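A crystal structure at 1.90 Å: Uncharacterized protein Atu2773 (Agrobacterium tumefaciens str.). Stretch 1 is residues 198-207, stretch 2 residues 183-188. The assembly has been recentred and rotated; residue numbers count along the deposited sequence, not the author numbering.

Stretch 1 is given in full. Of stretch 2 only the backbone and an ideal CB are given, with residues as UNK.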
# COMPACT_ATOMS: atom_id res chain seq x y z
N ARG A 198 -12.85 -11.06 -12.66
CA ARG A 198 -12.66 -10.27 -13.89
C ARG A 198 -11.52 -9.27 -13.76
O ARG A 198 -10.71 -9.11 -14.68
CB ARG A 198 -13.93 -9.52 -14.26
CG ARG A 198 -15.03 -10.37 -14.84
CD ARG A 198 -16.21 -9.50 -15.25
NE ARG A 198 -17.41 -10.30 -15.50
CZ ARG A 198 -18.45 -10.38 -14.68
NH1 ARG A 198 -18.46 -9.70 -13.54
NH2 ARG A 198 -19.49 -11.14 -15.01
N LYS A 199 -11.46 -8.61 -12.61
CA LYS A 199 -10.42 -7.62 -12.33
C LYS A 199 -9.04 -8.26 -12.20
O LYS A 199 -8.03 -7.68 -12.61
CB LYS A 199 -10.77 -6.79 -11.08
CG LYS A 199 -11.74 -5.63 -11.33
CD LYS A 199 -11.29 -4.86 -12.57
CE LYS A 199 -11.79 -3.45 -12.62
NZ LYS A 199 -11.02 -2.71 -13.66
N LEU A 200 -9.00 -9.45 -11.63
CA LEU A 200 -7.78 -10.27 -11.57
C LEU A 200 -7.33 -10.72 -12.96
O LEU A 200 -6.13 -10.87 -13.20
CB LEU A 200 -7.97 -11.47 -10.66
CG LEU A 200 -7.96 -11.20 -9.15
CD1 LEU A 200 -8.65 -12.34 -8.45
CD2 LEU A 200 -6.53 -11.00 -8.63
N ASP A 201 -8.29 -10.93 -13.87
CA ASP A 201 -7.96 -11.13 -15.30
C ASP A 201 -7.38 -9.86 -15.93
O ASP A 201 -6.42 -9.94 -16.71
CB ASP A 201 -9.18 -11.58 -16.11
CG ASP A 201 -9.60 -13.00 -15.81
OD1 ASP A 201 -8.74 -13.86 -15.52
OD2 ASP A 201 -10.82 -13.26 -15.89
N ASP A 202 -7.97 -8.70 -15.62
CA ASP A 202 -7.44 -7.40 -16.08
C ASP A 202 -5.99 -7.24 -15.61
O ASP A 202 -5.11 -6.91 -16.41
CB ASP A 202 -8.30 -6.23 -15.56
CG ASP A 202 -9.62 -6.09 -16.32
OD1 ASP A 202 -9.81 -6.78 -17.34
OD2 ASP A 202 -10.46 -5.27 -15.89
N LEU A 203 -5.74 -7.55 -14.34
CA LEU A 203 -4.41 -7.46 -13.76
C LEU A 203 -3.40 -8.34 -14.49
O LEU A 203 -2.28 -7.90 -14.80
CB LEU A 203 -4.44 -7.85 -12.27
CG LEU A 203 -3.17 -7.62 -11.44
CD1 LEU A 203 -2.80 -6.14 -11.41
CD2 LEU A 203 -3.37 -8.15 -10.02
N GLU A 204 -3.80 -9.56 -14.79
CA GLU A 204 -2.93 -10.49 -15.49
C GLU A 204 -2.62 -9.96 -16.89
O GLU A 204 -1.47 -9.95 -17.30
CB GLU A 204 -3.56 -11.88 -15.53
CG GLU A 204 -2.80 -12.83 -16.42
CD GLU A 204 -3.31 -14.25 -16.37
OE1 GLU A 204 -4.17 -14.57 -15.52
OE2 GLU A 204 -2.84 -15.06 -17.20
N ARG A 205 -3.65 -9.50 -17.61
CA ARG A 205 -3.48 -8.94 -18.95
C ARG A 205 -2.50 -7.76 -18.99
O ARG A 205 -1.59 -7.73 -19.83
CB ARG A 205 -4.85 -8.52 -19.52
CG ARG A 205 -4.76 -7.79 -20.87
CD ARG A 205 -6.12 -7.35 -21.45
NE ARG A 205 -7.09 -6.85 -20.48
CZ ARG A 205 -7.12 -5.62 -19.97
NH1 ARG A 205 -6.19 -4.71 -20.28
NH2 ARG A 205 -8.07 -5.29 -19.11
N ILE A 206 -2.68 -6.81 -18.07
CA ILE A 206 -1.79 -5.64 -17.95
C ILE A 206 -0.36 -6.05 -17.55
O ILE A 206 0.61 -5.56 -18.14
CB ILE A 206 -2.37 -4.59 -16.95
CG1 ILE A 206 -3.73 -4.09 -17.46
CG2 ILE A 206 -1.40 -3.40 -16.74
CD1 ILE A 206 -4.54 -3.36 -16.42
N ALA A 207 -0.24 -6.94 -16.57
CA ALA A 207 1.05 -7.51 -16.17
C ALA A 207 1.77 -8.19 -17.33
O ALA A 207 2.96 -7.99 -17.50
CB ALA A 207 0.88 -8.48 -15.03
N UNK A 183 -1.11 1.98 -8.57
CA UNK A 183 -1.78 0.72 -8.78
C UNK A 183 -2.40 0.75 -10.16
O UNK A 183 -2.94 1.78 -10.58
CB UNK A 183 -2.83 0.45 -7.70
N UNK A 184 -2.29 -0.37 -10.85
CA UNK A 184 -2.87 -0.55 -12.18
C UNK A 184 -4.35 -0.91 -12.13
O UNK A 184 -5.12 -0.51 -13.01
CB UNK A 184 -2.10 -1.64 -12.94
N UNK A 185 -4.75 -1.71 -11.14
CA UNK A 185 -6.12 -2.22 -11.07
C UNK A 185 -6.64 -2.17 -9.63
O UNK A 185 -5.95 -2.60 -8.71
CB UNK A 185 -6.19 -3.65 -11.61
N UNK A 186 -7.85 -1.63 -9.45
CA UNK A 186 -8.61 -1.82 -8.22
C UNK A 186 -9.43 -3.11 -8.36
O UNK A 186 -10.32 -3.21 -9.21
CB UNK A 186 -9.51 -0.62 -7.93
N UNK A 187 -9.11 -4.10 -7.54
CA UNK A 187 -9.68 -5.44 -7.72
C UNK A 187 -11.10 -5.60 -7.19
O UNK A 187 -11.86 -6.42 -7.71
CB UNK A 187 -8.78 -6.47 -7.03
N UNK A 188 -11.46 -4.83 -6.17
CA UNK A 188 -12.75 -5.00 -5.50
C UNK A 188 -13.59 -3.72 -5.33
O UNK A 188 -14.15 -3.49 -4.26
CB UNK A 188 -12.50 -5.61 -4.12

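Residues 198-207 form a continuous helix, and 183-188 pass along one of its faces, with the CA atoms of K199 and position 187 5.2 Å apart.

At position 183 the ideal CB points sideways and has nothing of the helix within 5.5 Å, so many side chains would suit; the deposited residue, A183, makes no contact with the helix.

Position 184 directs its CB toward the helix, 4.2 Å from I206 CG2 and 4.8 Å from L203 CD1. These are apolar neighbours offering no polar partner, so a small or medium aliphatic side chain would fit, as would a polar one whose end finds its partner elsewhere. The residue is D184. Its OD1 lies 3.9 Å from I206 CG2, a plain van der Waals contact, while OD2 is hydrogen-bonded elsewhere in the structure.

Position 185 has extended backbone angles (-139/131) and aims its CB at the helix, 4.2 Å from L203 CD1, 4.5 Å from K199 O and 5.1 Å from I206 CD1. With the backbone this near, a compact apolar side chain is favoured, and valine, isoleucine or perhaps alanine are reasonable. The residue is V185, and its two methyls reach different parts of the helix: CG2 packs 3.8 Å from L203 CD1 and 3.7 Å from I206 CD1, whereas CG1 rests 3.6 Å from K199 O and 3.8 Å from K199 CD.

At position 186, still extended, CB points away, so polar and apolar side chains alike would suit. It is L186. L186 O lies 3.5 Å from K199 CG, and L186 N donates to a water at 3.0 Å from the water O; K199 NZ also donates to that water, weakly, with 3.3 Å between K199 NZ and the water O.

Position 187 turns away from extended geometry (-80/-28). Its CB points sideways, 4.5 Å from K199 CB and 5.2 Å from L200 CG, but a longer side chain could bend back to the apolar surface of L200 and L203; leucine, methionine or isoleucine would serve. The residue is L187. Its CD2 packs against both leucines, 4.0 Å from L200 CD2 and 4.1 Å from L203 CD2, and lies 4.1 Å from K199 CB.

Position 188 points its CB away, with no helix atom within 5.5 Å; small, polar or charged side chains would all be possible as far as the helix is concerned. The residue is D188, and its OD2 is hydrogen-bonded elsewhere in the structure.

Stretch 2 183-188: ADVLLD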
# COMPACT_ATOMS: atom_id res chain seq x y z
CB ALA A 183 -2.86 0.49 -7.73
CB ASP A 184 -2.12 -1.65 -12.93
CG ASP A 184 -0.66 -1.30 -13.19
OD1 ASP A 184 -0.37 -0.66 -14.22
OD2 ASP A 184 0.20 -1.68 -12.36
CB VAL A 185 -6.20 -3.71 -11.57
CG1 VAL A 185 -7.64 -4.21 -11.64
CG2 VAL A 185 -5.52 -3.88 -12.92
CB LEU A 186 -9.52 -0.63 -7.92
CG LEU A 186 -10.59 -0.78 -6.82
CD1 LEU A 186 -9.99 -0.96 -5.42
CD2 LEU A 186 -11.56 0.41 -6.84
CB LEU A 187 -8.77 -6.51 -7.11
CG LEU A 187 -7.31 -6.56 -7.59
CD1 LEU A 187 -6.51 -7.45 -6.65
CD2 LEU A 187 -7.19 -7.04 -9.04
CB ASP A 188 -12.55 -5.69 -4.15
CG ASP A 188 -11.62 -4.91 -3.22
OD1 ASP A 188 -11.17 -3.80 -3.58
OD2 ASP A 188 -11.35 -5.39 -2.10
O HOH W 1 -9.54 -0.55 -11.68
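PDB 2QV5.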